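Local coordinates for protein tRNA (cytosine(72)-C(5))-methyltransferase (Pyrococcus horikoshii, PDB 5ZVE) that methylates the C5 position of cytosine 72 in several tRNAs, with S-adenosyl-L-methionine as the methyl donor, at residues E34-R39 against F163-L168; K49-L54 against E69-V74; M106-G111 against R152-E157; M342-Q347 against N359-F364. All coordinates share one frame; numbering follows the deposited sequence.

Interaction 1. Residues E34-R39 against F163-L168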
loop_
_atom_site.group_PDB
_atom_site.type_symbol
_atom_site.label_atom_id
_atom_site.label_comp_id
_atom_site.label_asym_id
_atom_site.label_seq_id
_atom_site.Cartn_x
_atom_site.Cartn_y
_atom_site.Cartn_z
ATOM N N GLU A 34 -4.779 1.047 11.515
ATOM C CA GLU A 34 -4.668 0.901 12.961
ATOM C C GLU A 34 -3.482 0.012 13.314
ATOM O O GLU A 34 -2.817 0.219 14.333
ATOM C CB GLU A 34 -5.962 0.326 13.548
ATOM C CG GLU A 34 -7.184 1.238 13.418
ATOM C CD GLU A 34 -7.810 1.239 12.024
ATOM O OE1 GLU A 34 -7.295 0.554 11.117
ATOM O OE2 GLU A 34 -8.832 1.930 11.839
ATOM N N HIS A 35 -3.233 -0.983 12.468
ATOM C CA HIS A 35 -2.093 -1.879 12.636
ATOM C C HIS A 35 -1.112 -1.692 11.485
ATOM O O HIS A 35 -1.408 -2.034 10.334
ATOM C CB HIS A 35 -2.542 -3.340 12.716
ATOM C CG HIS A 35 -3.222 -3.699 14.003
ATOM N ND1 HIS A 35 -3.645 -4.977 14.289
ATOM C CD2 HIS A 35 -3.565 -2.938 15.072
ATOM C CE1 HIS A 35 -4.207 -4.996 15.488
ATOM N NE2 HIS A 35 -4.173 -3.772 15.981
ATOM N N TYR A 36 0.058 -1.151 11.799
ATOM C CA TYR A 36 1.050 -0.833 10.781
ATOM C C TYR A 36 2.038 -1.983 10.638
ATOM O O TYR A 36 2.872 -2.214 11.525
ATOM C CB TYR A 36 1.778 0.466 11.130
ATOM C CG TYR A 36 2.720 0.953 10.056
ATOM C CD1 TYR A 36 2.242 1.321 8.802
ATOM C CD2 TYR A 36 4.083 1.048 10.291
ATOM C CE1 TYR A 36 3.099 1.772 7.816
ATOM C CE2 TYR A 36 4.948 1.495 9.309
ATOM C CZ TYR A 36 4.451 1.854 8.076
ATOM O OH TYR A 36 5.311 2.300 7.100
ATOM N N TYR A 37 1.939 -2.698 9.520
ATOM C CA TYR A 37 2.674 -3.950 9.331
ATOM C C TYR A 37 4.005 -3.758 8.602
ATOM O O TYR A 37 4.163 -2.854 7.780
ATOM C CB TYR A 37 1.820 -4.957 8.558
ATOM C CG TYR A 37 0.918 -5.818 9.417
ATOM C CD1 TYR A 37 -0.357 -5.392 9.769
ATOM C CD2 TYR A 37 1.341 -7.061 9.869
ATOM C CE1 TYR A 37 -1.185 -6.181 10.554
ATOM C CE2 TYR A 37 0.520 -7.857 10.654
ATOM C CZ TYR A 37 -0.740 -7.413 10.991
ATOM O OH TYR A 37 -1.553 -8.203 11.770
ATOM N N ILE A 38 4.963 -4.617 8.925
ATOM C CA ILE A 38 6.212 -4.703 8.186
ATOM C C ILE A 38 6.500 -6.163 7.891
ATOM O O ILE A 38 6.025 -7.049 8.604
ATOM C CB ILE A 38 7.394 -4.101 8.962
ATOM C CG1 ILE A 38 7.659 -4.918 10.237
ATOM C CG2 ILE A 38 7.129 -2.641 9.287
ATOM C CD1 ILE A 38 8.839 -4.437 11.051
ATOM N N ARG A 39 7.270 -6.425 6.842
ATOM C CA ARG A 39 7.670 -7.795 6.568
ATOM C C ARG A 39 9.075 -8.056 7.078
ATOM O O ARG A 39 10.002 -7.323 6.760
ATOM C CB ARG A 39 7.595 -8.110 5.072
ATOM C CG ARG A 39 7.894 -9.574 4.758
ATOM C CD ARG A 39 7.856 -9.882 3.271
ATOM N NE ARG A 39 9.062 -9.448 2.568
ATOM C CZ ARG A 39 9.101 -8.498 1.639
ATOM N NH1 ARG A 39 7.989 -7.874 1.273
ATOM N NH2 ARG A 39 10.255 -8.181 1.065
ATOM N N PHE A 163 -2.409 11.589 14.044
ATOM C CA PHE A 163 -2.126 10.186 14.323
ATOM C C PHE A 163 -0.625 9.967 14.355
ATOM O O PHE A 163 0.134 10.745 13.780
ATOM C CB PHE A 163 -2.750 9.259 13.274
ATOM C CG PHE A 163 -4.249 9.294 13.238
ATOM C CD1 PHE A 163 -4.995 8.498 14.095
ATOM C CD2 PHE A 163 -4.914 10.104 12.331
ATOM C CE1 PHE A 163 -6.378 8.519 14.059
ATOM C CE2 PHE A 163 -6.301 10.126 12.282
ATOM C CZ PHE A 163 -7.034 9.336 13.150
ATOM N N LYS A 164 -0.199 8.904 15.025
ATOM C CA LYS A 164 1.214 8.571 15.093
ATOM C C LYS A 164 1.487 7.121 14.704
ATOM O O LYS A 164 1.001 6.193 15.344
ATOM C CB LYS A 164 1.753 8.840 16.497
ATOM C CG LYS A 164 3.224 8.516 16.674
ATOM C CD LYS A 164 4.077 9.193 15.629
ATOM C CE LYS A 164 5.556 8.957 15.895
ATOM N NZ LYS A 164 6.393 9.404 14.744
ATOM N N LEU A 165 2.265 6.954 13.638
ATOM C CA LEU A 165 2.827 5.670 13.254
ATOM C C LEU A 165 4.337 5.788 13.386
ATOM O O LEU A 165 4.890 6.861 13.175
ATOM C CB LEU A 165 2.441 5.290 11.822
ATOM C CG LEU A 165 0.980 4.955 11.515
ATOM C CD1 LEU A 165 0.811 4.612 10.045
ATOM C CD2 LEU A 165 0.518 3.803 12.377
ATOM N N PRO A 166 5.011 4.691 13.757
ATOM C CA PRO A 166 6.471 4.742 13.892
ATOM C C PRO A 166 7.159 5.068 12.569
ATOM O O PRO A 166 6.693 4.632 11.519
ATOM C CB PRO A 166 6.829 3.326 14.363
ATOM C CG PRO A 166 5.701 2.477 13.885
ATOM C CD PRO A 166 4.478 3.340 13.999
ATOM N N SER A 167 8.239 5.840 12.623
ATOM C CA SER A 167 9.084 6.053 11.452
ATOM C C SER A 167 10.221 5.041 11.470
ATOM O O SER A 167 11.021 5.016 12.406
ATOM C CB SER A 167 9.637 7.473 11.422
ATOM O OG SER A 167 10.471 7.694 12.541
ATOM N N LEU A 168 10.285 4.200 10.445
ATOM C CA LEU A 168 11.239 3.099 10.429
ATOM C C LEU A 168 12.338 3.282 9.392
ATOM O O LEU A 168 13.336 2.560 9.404
ATOM C CB LEU A 168 10.509 1.784 10.172
ATOM C CG LEU A 168 9.255 1.563 11.016
ATOM C CD1 LEU A 168 8.472 0.385 10.474
ATOM C CD2 LEU A 168 9.619 1.339 12.470
#
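Tyr-36 meets Leu-165, Pro-166 and Leu-168 with successive atoms of its side chain. CB comes first and touches Leu-165 CD2 at 3.8 Å. CG lies anti to the backbone N (chi1 -174°), which puts the start of the ring beside Leu-165 CD1. CD1 of the ring is 3.8 Å from Leu-165 CD1, so the two methyls of this leucine share the work, one on CB and one on the ring. On the other branch, Tyr-36 CD2 meets Pro-166 CG more loosely, at 4.2 Å. Farther out, Tyr-36 CE2 is 3.9 Å from Leu-168 CD1, which sits at the ring edge, near the ring plane. The tyrosine runs past Pro-166 and Leu-168 in the opposite direction to their side chains. Leu-168 CD1 also packs on Ile-38 CG2 at 3.5 Å, so one methyl bridges two residues of the strand. The contact is apolar and mostly buried. Its strand belongs to the ferredoxin-like part of the protein, and 163-168 lies in the loop between strand 154-161 and helix 172-175. Strand 35-40 lies between strands 70-74 and 179-181 in an antiparallel sheet. Leu-168 also reaches Phe-73 of the first neighbour and Phe-179 of the second, so the loop crosses one face of this sheet.

Interaction 2. Residues K49-L54 against E69-V74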
loop_
_atom_site.group_PDB
_atom_site.type_symbol
_atom_site.label_atom_id
_atom_site.label_comp_id
_atom_site.label_asym_id
_atom_site.label_seq_id
_atom_site.Cartn_x
_atom_site.Cartn_y
_atom_site.Cartn_z
ATOM N N LYS A 49 14.738 -12.231 16.330
ATOM C CA LYS A 49 15.948 -11.420 16.330
ATOM C C LYS A 49 15.654 -9.965 15.976
ATOM O O LYS A 49 16.156 -9.051 16.634
ATOM C CB LYS A 49 16.977 -12.003 15.363
ATOM C CG LYS A 49 17.590 -13.317 15.837
ATOM C CD LYS A 49 18.769 -13.089 16.770
ATOM C CE LYS A 49 20.044 -12.822 15.977
ATOM N NZ LYS A 49 21.279 -12.914 16.811
ATOM N N LEU A 50 14.850 -9.755 14.932
ATOM C CA LEU A 50 14.475 -8.407 14.510
ATOM C C LEU A 50 13.721 -7.670 15.611
ATOM O O LEU A 50 13.984 -6.501 15.876
ATOM C CB LEU A 50 13.628 -8.451 13.235
ATOM C CG LEU A 50 13.101 -7.092 12.768
ATOM C CD1 LEU A 50 14.240 -6.089 12.630
ATOM C CD2 LEU A 50 12.324 -7.217 11.454
ATOM N N ILE A 51 12.784 -8.368 16.246
ATOM C CA ILE A 51 12.038 -7.826 17.375
ATOM C C ILE A 51 12.992 -7.298 18.441
ATOM O O ILE A 51 12.823 -6.180 18.933
ATOM C CB ILE A 51 11.114 -8.889 17.989
ATOM C CG1 ILE A 51 9.842 -9.024 17.157
ATOM C CG2 ILE A 51 10.775 -8.564 19.443
ATOM C CD1 ILE A 51 8.942 -10.119 17.639
ATOM N N GLY A 52 13.992 -8.108 18.791
ATOM C CA GLY A 52 15.026 -7.683 19.719
ATOM C C GLY A 52 15.657 -6.366 19.299
ATOM O O GLY A 52 15.888 -5.492 20.133
ATOM N N GLU A 53 15.925 -6.222 18.002
ATOM C CA GLU A 53 16.529 -5.005 17.461
ATOM C C GLU A 53 15.585 -3.811 17.549
ATOM O O GLU A 53 16.012 -2.695 17.841
ATOM C CB GLU A 53 16.970 -5.212 16.009
ATOM C CG GLU A 53 18.144 -6.160 15.856
ATOM C CD GLU A 53 19.363 -5.693 16.632
ATOM O OE1 GLU A 53 19.584 -4.465 16.719
ATOM O OE2 GLU A 53 20.094 -6.554 17.168
ATOM N N LEU A 54 14.304 -4.051 17.291
ATOM C CA LEU A 54 13.312 -2.985 17.331
ATOM C C LEU A 54 12.987 -2.556 18.761
ATOM O O LEU A 54 12.684 -1.389 19.013
ATOM C CB LEU A 54 12.036 -3.421 16.609
ATOM C CG LEU A 54 12.188 -3.698 15.111
ATOM C CD1 LEU A 54 10.918 -4.310 14.535
ATOM C CD2 LEU A 54 12.553 -2.418 14.371
ATOM N N GLU A 69 6.176 -14.148 9.144
ATOM C CA GLU A 69 7.064 -13.052 8.772
ATOM C C GLU A 69 6.427 -11.690 9.049
ATOM O O GLU A 69 6.973 -10.654 8.661
ATOM C CB GLU A 69 7.470 -13.155 7.297
ATOM C CG GLU A 69 6.325 -12.991 6.299
ATOM C CD GLU A 69 5.624 -14.301 5.989
ATOM O OE1 GLU A 69 5.117 -14.950 6.929
ATOM O OE2 GLU A 69 5.582 -14.679 4.799
ATOM N N GLY A 70 5.279 -11.679 9.720
ATOM C CA GLY A 70 4.572 -10.434 9.968
ATOM C C GLY A 70 4.780 -9.808 11.341
ATOM O O GLY A 70 4.646 -10.474 12.365
ATOM N N LEU A 71 5.086 -8.513 11.357
ATOM C CA LEU A 71 5.129 -7.731 12.590
ATOM C C LEU A 71 4.327 -6.469 12.379
ATOM O O LEU A 71 4.337 -5.913 11.283
ATOM C CB LEU A 71 6.560 -7.369 12.991
ATOM C CG LEU A 71 7.463 -8.452 13.581
ATOM C CD1 LEU A 71 8.870 -7.924 13.742
ATOM C CD2 LEU A 71 6.919 -8.928 14.903
ATOM N N TYR A 72 3.639 -6.000 13.413
ATOM C CA TYR A 72 2.898 -4.759 13.264
ATOM C C TYR A 72 3.027 -3.854 14.481
ATOM O O TYR A 72 3.322 -4.304 15.590
ATOM C CB TYR A 72 1.417 -5.048 12.957
ATOM C CG TYR A 72 0.633 -5.656 14.096
ATOM C CD1 TYR A 72 0.001 -4.848 15.034
ATOM C CD2 TYR A 72 0.511 -7.037 14.227
ATOM C CE1 TYR A 72 -0.719 -5.395 16.077
ATOM C CE2 TYR A 72 -0.209 -7.594 15.271
ATOM C CZ TYR A 72 -0.820 -6.766 16.194
ATOM O OH TYR A 72 -1.538 -7.299 17.239
ATOM N N PHE A 73 2.821 -2.565 14.248
ATOM C CA PHE A 73 2.857 -1.576 15.309
ATOM C C PHE A 73 1.474 -0.982 15.477
ATOM O O PHE A 73 0.769 -0.740 14.495
ATOM C CB PHE A 73 3.876 -0.477 15.002
ATOM C CG PHE A 73 5.260 -0.991 14.724
ATOM C CD1 PHE A 73 5.616 -1.423 13.458
ATOM C CD2 PHE A 73 6.206 -1.048 15.738
ATOM C CE1 PHE A 73 6.889 -1.899 13.205
ATOM C CE2 PHE A 73 7.479 -1.521 15.493
ATOM C CZ PHE A 73 7.822 -1.950 14.225
ATOM N N VAL A 74 1.068 -0.778 16.721
ATOM C CA VAL A 74 -0.248 -0.225 16.977
ATOM C C VAL A 74 -0.196 1.287 16.778
ATOM O O VAL A 74 0.713 1.965 17.264
ATOM C CB VAL A 74 -0.746 -0.566 18.394
ATOM C CG1 VAL A 74 -2.099 0.075 18.647
ATOM C CG2 VAL A 74 -0.842 -2.080 18.569
#
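Leu-71 of strand 70-74 points at helix 47-56 and meets Ile-51 with both of its methyls. Leu-71 CD2 is 3.6 Å from Ile-51 CD1. Leu-71 CD1 turns to the middle of the same chain and lies 3.7 Å from Ile-51 CG1. The side chain of Ile-51 does not start out toward the strand. CG1 stands anti to the carbonyl carbon (chi1 -80°), and CD1 at its end reaches the leucine. Leu-71 CD1 has two looser neighbours one helical turn apart, Leu-50 CD2 and Leu-54 CD1, each at 4.2 Å. Helix and strand run nearly parallel here, with their local axes 22° apart and 10.9 Å at closest approach. The arrangement is helix-on-sheet packing in the ferredoxin-like part of the protein, where the helix covers one face of the antiparallel sheet. On that face, Val-40 touches both Leu-50 and Leu-71. Two residues on, Phe-73 takes up the contact with the tip of its ring. Its CZ lies 3.9 Å from Leu-54 CD1, which comes in at the ring edge, near the ring plane. The two side chains cross at about a right angle. Leu-59, in the loop after the helix, touches both Leu-54 and Phe-73.

Interaction 3. Residues M106-G111 against R152-E157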
loop_
_atom_site.group_PDB
_atom_site.type_symbol
_atom_site.label_atom_id
_atom_site.label_comp_id
_atom_site.label_asym_id
_atom_site.label_seq_id
_atom_site.Cartn_x
_atom_site.Cartn_y
_atom_site.Cartn_z
ATOM N N MET A 106 7.662 14.920 10.899
ATOM C CA MET A 106 7.956 16.337 11.054
ATOM C C MET A 106 7.604 17.069 9.770
ATOM O O MET A 106 7.482 16.449 8.721
ATOM C CB MET A 106 9.432 16.548 11.389
ATOM C CG MET A 106 9.945 15.725 12.556
ATOM S SD MET A 106 9.201 16.247 14.109
ATOM C CE MET A 106 7.944 14.992 14.333
ATOM N N LEU A 107 7.472 18.389 9.845
ATOM C CA LEU A 107 7.254 19.176 8.645
ATOM C C LEU A 107 8.542 19.877 8.245
ATOM O O LEU A 107 9.110 20.649 9.021
ATOM C CB LEU A 107 6.135 20.195 8.848
ATOM C CG LEU A 107 5.845 21.079 7.631
ATOM C CD1 LEU A 107 5.452 20.239 6.427
ATOM C CD2 LEU A 107 4.764 22.104 7.943
ATOM N N TYR A 108 9.014 19.590 7.036
ATOM C CA TYR A 108 10.228 20.213 6.532
ATOM C C TYR A 108 9.887 21.352 5.577
ATOM O O TYR A 108 8.777 21.414 5.046
ATOM C CB TYR A 108 11.114 19.165 5.859
ATOM C CG TYR A 108 11.493 18.056 6.811
ATOM C CD1 TYR A 108 12.536 18.220 7.715
ATOM C CD2 TYR A 108 10.791 16.856 6.831
ATOM C CE1 TYR A 108 12.879 17.214 8.603
ATOM C CE2 TYR A 108 11.129 15.844 7.715
ATOM C CZ TYR A 108 12.175 16.031 8.600
ATOM O OH TYR A 108 12.519 15.034 9.486
ATOM N N ALA A 109 10.850 22.244 5.366
ATOM C CA ALA A 109 10.620 23.491 4.635
ATOM C C ALA A 109 10.044 23.299 3.223
ATOM O O ALA A 109 9.081 23.977 2.871
ATOM C CB ALA A 109 11.906 24.309 4.573
ATOM N N PRO A 110 10.616 22.386 2.411
ATOM C CA PRO A 110 9.979 22.182 1.103
ATOM C C PRO A 110 8.530 21.693 1.196
ATOM O O PRO A 110 7.797 21.773 0.210
ATOM C CB PRO A 110 10.862 21.117 0.435
ATOM C CG PRO A 110 11.670 20.520 1.519
ATOM C CD PRO A 110 11.860 21.605 2.532
ATOM N N GLY A 111 8.127 21.188 2.356
ATOM C CA GLY A 111 6.764 20.727 2.538
ATOM C C GLY A 111 5.808 21.856 2.872
ATOM O O GLY A 111 4.602 21.646 2.974
ATOM N N ARG A 152 15.702 23.273 2.425
ATOM C CA ARG A 152 15.853 22.108 3.288
ATOM C C ARG A 152 15.691 22.514 4.748
ATOM O O ARG A 152 15.518 23.694 5.051
ATOM C CB ARG A 152 17.214 21.442 3.065
ATOM C CG ARG A 152 18.400 22.374 3.272
ATOM C CD ARG A 152 19.722 21.632 3.170
ATOM N NE ARG A 152 19.844 20.588 4.183
ATOM C CZ ARG A 152 20.254 20.799 5.431
ATOM N NH1 ARG A 152 20.581 22.022 5.825
ATOM N NH2 ARG A 152 20.334 19.788 6.287
ATOM N N GLY A 153 15.724 21.533 5.647
ATOM C CA GLY A 153 15.682 21.809 7.072
ATOM C C GLY A 153 14.340 21.562 7.736
ATOM O O GLY A 153 13.332 21.341 7.065
ATOM N N LEU A 154 14.335 21.608 9.065
ATOM C CA LEU A 154 13.127 21.391 9.856
ATOM C C LEU A 154 12.333 22.684 10.036
ATOM O O LEU A 154 12.850 23.674 10.553
ATOM C CB LEU A 154 13.496 20.802 11.219
ATOM C CG LEU A 154 12.368 20.516 12.210
ATOM C CD1 LEU A 154 11.332 19.591 11.596
ATOM C CD2 LEU A 154 12.941 19.901 13.487
ATOM N N ALA A 155 11.067 22.664 9.629
ATOM C CA ALA A 155 10.226 23.854 9.692
ATOM C C ALA A 155 9.318 23.832 10.918
ATOM O O ALA A 155 9.223 24.816 11.653
ATOM C CB ALA A 155 9.400 23.986 8.417
ATOM N N VAL A 156 8.633 22.718 11.128
ATOM C CA VAL A 156 7.819 22.554 12.324
ATOM C C VAL A 156 8.105 21.206 12.959
ATOM O O VAL A 156 7.982 20.166 12.315
ATOM C CB VAL A 156 6.309 22.660 12.026
ATOM C CG1 VAL A 156 5.504 22.490 13.306
ATOM C CG2 VAL A 156 5.980 23.987 11.359
ATOM N N GLU A 157 8.492 21.227 14.229
ATOM C CA GLU A 157 8.573 20.001 14.999
ATOM C C GLU A 157 7.166 19.621 15.415
ATOM O O GLU A 157 6.540 20.316 16.217
ATOM C CB GLU A 157 9.485 20.175 16.219
ATOM C CG GLU A 157 9.580 18.952 17.108
ATOM C CD GLU A 157 10.421 19.202 18.348
ATOM O OE1 GLU A 157 11.021 20.292 18.456
ATOM O OE2 GLU A 157 10.493 18.304 19.208
#
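Leu-107 has CG anti to its backbone N (chi1 179°), and across the strands Val-156 has CG1 in the same relation to its own N (chi1 -180°). Val-156 CG2 is thereby left beside the backbone N, 4.1 Å from Leu-107 CD2. The two CB atoms are 4.0 Å apart. Leu-107 and Val-156 form an antiparallel hydrogen-bonded pair, with Leu-107 N giving to Val-156 O at 3.1 Å. Leu-107 O takes two backbone donors, Val-156 N at 3.0 Å and Ala-155 N at 2.9 Å. The second bond is the more bent, with an N-H...O angle of 148°. Two residues facing one define a classic beta bulge. It shifts the register by one, so that Tyr-108 pairs with Leu-154. The bulge lies within the PUA domain, where the short strand 107-108 edges the sheet beside strand 154-161. Past it, Ala-109 N bonds to Gly-153 O. This same oxygen sits at the edge of the Tyr-108 ring, 3.3 Å from CD1. Leu-154 CD1 reaches back to Met-106 CB at 3.6 Å. The Met-106 and Glu-157 side chains lie alongside and point the same way, while the Glu-157 carboxylate forms a salt bridge with Arg-141.

Interaction 4. Residues M342-Q347 against N359-F364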
loop_
_atom_site.group_PDB
_atom_site.type_symbol
_atom_site.label_atom_id
_atom_site.label_comp_id
_atom_site.label_asym_id
_atom_site.label_seq_id
_atom_site.Cartn_x
_atom_site.Cartn_y
_atom_site.Cartn_z
ATOM N N MET A 342 -10.197 -19.690 -16.942
ATOM C CA MET A 342 -9.601 -19.716 -15.612
ATOM C C MET A 342 -10.625 -20.172 -14.579
ATOM O O MET A 342 -11.818 -19.915 -14.730
ATOM C CB MET A 342 -9.059 -18.338 -15.241
ATOM C CG MET A 342 -8.053 -17.740 -16.207
ATOM S SD MET A 342 -6.504 -18.655 -16.251
ATOM C CE MET A 342 -5.904 -18.430 -14.575
ATOM N N LYS A 343 -10.155 -20.836 -13.525
ATOM C CA LYS A 343 -11.031 -21.360 -12.480
ATOM C C LYS A 343 -10.621 -20.886 -11.083
ATOM O O LYS A 343 -9.439 -20.895 -10.738
ATOM C CB LYS A 343 -11.041 -22.890 -12.533
ATOM C CG LYS A 343 -11.939 -23.559 -11.505
ATOM C CD LYS A 343 -11.901 -25.074 -11.658
ATOM C CE LYS A 343 -12.705 -25.775 -10.570
ATOM N NZ LYS A 343 -12.136 -25.523 -9.216
ATOM N N LEU A 344 -11.603 -20.480 -10.281
ATOM C CA LEU A 344 -11.342 -20.042 -8.914
ATOM C C LEU A 344 -10.813 -21.169 -8.037
ATOM O O LEU A 344 -11.297 -22.297 -8.096
ATOM C CB LEU A 344 -12.610 -19.465 -8.287
ATOM C CG LEU A 344 -12.991 -18.018 -8.595
ATOM C CD1 LEU A 344 -14.418 -17.781 -8.165
ATOM C CD2 LEU A 344 -12.073 -17.073 -7.865
ATOM N N GLU A 345 -9.818 -20.849 -7.218
ATOM C CA GLU A 345 -9.243 -21.814 -6.291
ATOM C C GLU A 345 -9.178 -21.246 -4.880
ATOM O O GLU A 345 -8.977 -20.044 -4.685
ATOM C CB GLU A 345 -7.845 -22.234 -6.742
ATOM C CG GLU A 345 -7.794 -22.833 -8.131
ATOM C CD GLU A 345 -7.656 -24.347 -8.107
ATOM O OE1 GLU A 345 -6.615 -24.839 -7.620
ATOM O OE2 GLU A 345 -8.584 -25.043 -8.578
ATOM N N GLU A 346 -9.360 -22.126 -3.904
ATOM C CA GLU A 346 -9.255 -21.775 -2.495
ATOM C C GLU A 346 -7.889 -21.175 -2.190
ATOM O O GLU A 346 -6.863 -21.697 -2.624
ATOM C CB GLU A 346 -9.497 -23.016 -1.636
ATOM C CG GLU A 346 -9.680 -22.761 -0.160
ATOM C CD GLU A 346 -9.810 -24.050 0.631
ATOM O OE1 GLU A 346 -8.913 -24.913 0.512
ATOM O OE2 GLU A 346 -10.814 -24.207 1.360
ATOM N N GLN A 347 -7.874 -20.079 -1.440
ATOM C CA GLN A 347 -6.618 -19.458 -1.054
ATOM C C GLN A 347 -6.142 -20.050 0.268
ATOM O O GLN A 347 -6.951 -20.360 1.144
ATOM C CB GLN A 347 -6.775 -17.941 -0.954
ATOM C CG GLN A 347 -7.186 -17.283 -2.263
ATOM C CD GLN A 347 -7.347 -15.784 -2.134
ATOM O OE1 GLN A 347 -6.841 -15.175 -1.192
ATOM N NE2 GLN A 347 -8.045 -15.179 -3.088
ATOM N N ASN A 359 -17.391 -16.415 -4.144
ATOM C CA ASN A 359 -17.070 -17.247 -2.983
ATOM C C ASN A 359 -15.604 -17.415 -2.574
ATOM O O ASN A 359 -15.297 -17.385 -1.381
ATOM C CB ASN A 359 -17.665 -18.640 -3.193
ATOM C CG ASN A 359 -19.005 -18.806 -2.505
ATOM O OD1 ASN A 359 -19.223 -18.280 -1.412
ATOM N ND2 ASN A 359 -19.911 -19.539 -3.143
ATOM N N LYS A 360 -14.696 -17.586 -3.526
ATOM C CA LYS A 360 -13.335 -17.961 -3.150
ATOM C C LYS A 360 -12.337 -16.805 -3.171
ATOM O O LYS A 360 -11.185 -16.975 -2.763
ATOM C CB LYS A 360 -12.834 -19.088 -4.052
ATOM C CG LYS A 360 -13.622 -20.383 -3.904
ATOM C CD LYS A 360 -13.021 -21.491 -4.739
ATOM C CE LYS A 360 -13.704 -22.816 -4.465
ATOM N NZ LYS A 360 -13.070 -23.919 -5.237
ATOM N N VAL A 361 -12.764 -15.636 -3.638
ATOM C CA VAL A 361 -11.901 -14.457 -3.587
ATOM C C VAL A 361 -11.922 -13.835 -2.204
ATOM O O VAL A 361 -12.859 -14.038 -1.434
ATOM C CB VAL A 361 -12.298 -13.397 -4.633
ATOM C CG1 VAL A 361 -12.060 -13.931 -6.029
ATOM C CG2 VAL A 361 -13.743 -12.960 -4.441
ATOM N N GLN A 362 -10.889 -13.062 -1.897
ATOM C CA GLN A 362 -10.721 -12.551 -0.547
ATOM C C GLN A 362 -10.630 -11.031 -0.528
ATOM O O GLN A 362 -9.756 -10.442 -1.163
ATOM C CB GLN A 362 -9.472 -13.166 0.093
ATOM C CG GLN A 362 -9.293 -12.814 1.559
ATOM C CD GLN A 362 -8.131 -13.539 2.205
ATOM O OE1 GLN A 362 -7.955 -13.474 3.418
ATOM N NE2 GLN A 362 -7.329 -14.224 1.399
ATOM N N ARG A 363 -11.530 -10.399 0.217
ATOM C CA ARG A 363 -11.525 -8.947 0.336
ATOM C C ARG A 363 -11.101 -8.505 1.726
ATOM O O ARG A 363 -11.372 -9.182 2.715
ATOM C CB ARG A 363 -12.901 -8.361 0.017
ATOM C CG ARG A 363 -13.081 -7.921 -1.432
ATOM C CD ARG A 363 -14.479 -7.381 -1.653
ATOM N NE ARG A 363 -14.669 -6.825 -2.988
ATOM C CZ ARG A 363 -14.594 -5.527 -3.270
ATOM N NH1 ARG A 363 -14.319 -4.650 -2.309
ATOM N NH2 ARG A 363 -14.790 -5.104 -4.511
ATOM N N PHE A 364 -10.437 -7.357 1.781
ATOM C CA PHE A 364 -10.090 -6.722 3.037
ATOM C C PHE A 364 -10.768 -5.362 3.123
ATOM O O PHE A 364 -10.834 -4.625 2.138
ATOM C CB PHE A 364 -8.574 -6.582 3.180
ATOM C CG PHE A 364 -7.857 -7.892 3.376
ATOM C CD1 PHE A 364 -7.420 -8.632 2.290
ATOM C CD2 PHE A 364 -7.616 -8.378 4.652
ATOM C CE1 PHE A 364 -6.760 -9.838 2.472
ATOM C CE2 PHE A 364 -6.953 -9.582 4.844
ATOM C CZ PHE A 364 -6.525 -10.314 3.751
HETATM O O HOH W 1 -9.279 -17.070 -5.051
HETATM O O HOH W 2 -10.629 -18.962 -0.966
#
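Lys-360 lays its extended chain against the backbone of 344-346. Its CD is 3.8 Å from Glu-346 N and 4.1 Å from Leu-344 CB. Its NZ ends near Lys-343 NZ, a like-charge pair at 4.4 Å. Such a pair would tend to repel. Glu-345 OE2, in a long salt bridge with Lys-343, probably offsets some of this. Leu-344 points toward the second segment and puts CD2 on Val-361 CG1 at 3.6 Å. Deeper in, Gln-362 NE2 gives a hydrogen bond to Gln-347 OE1 at 2.8 Å. The bond is bent, with an N-H...O angle of 139°. The donor stands above the acceptor's carbonyl plane, and the two amide planes are 49° apart. Both amides have further partners: Gln-362 OE1 accepts from Ile-351 N and Gly-352 N, and Gln-347 NE2 gives to Ile-376 O. One water accepts a hydrogen bond from Gln-347 N at 3.0 Å and donates one to Lys-360 O at 2.7 Å. A second water accepts from Gln-347 NE2. Strands 342-344 and 361-364 are not paired with each other. Each bonds antiparallel to a different part of strand 374-381. That strand belongs to the large mixed sheet of the class I-like, S-adenosyl-L-methionine-dependent methyltransferase domain, with its Rossmann-like fold.

In the fold
Interactions 1 and 2 share one sheet. Their strands 35-40 and 70-74 are neighbours, joined by backbone hydrogen bonds between Tyr-36 and Phe-73 and between Ile-38 and Leu-71. Both contacts are buried and apolar, one made by a loop and the other by a helix. Interaction 3 is partly buried and lies in the PUA domain, about 21 Å from interaction 1 between centres. It is held mainly by backbone hydrogen bonds at a sheet edge. Interaction 4, in the methyltransferase domain, is also partly buried and mixes an amide pair, waters and charged side chains. Interactions 3 and 4 lie on opposite sides of the chain's centre, about 45 Å apart between centres.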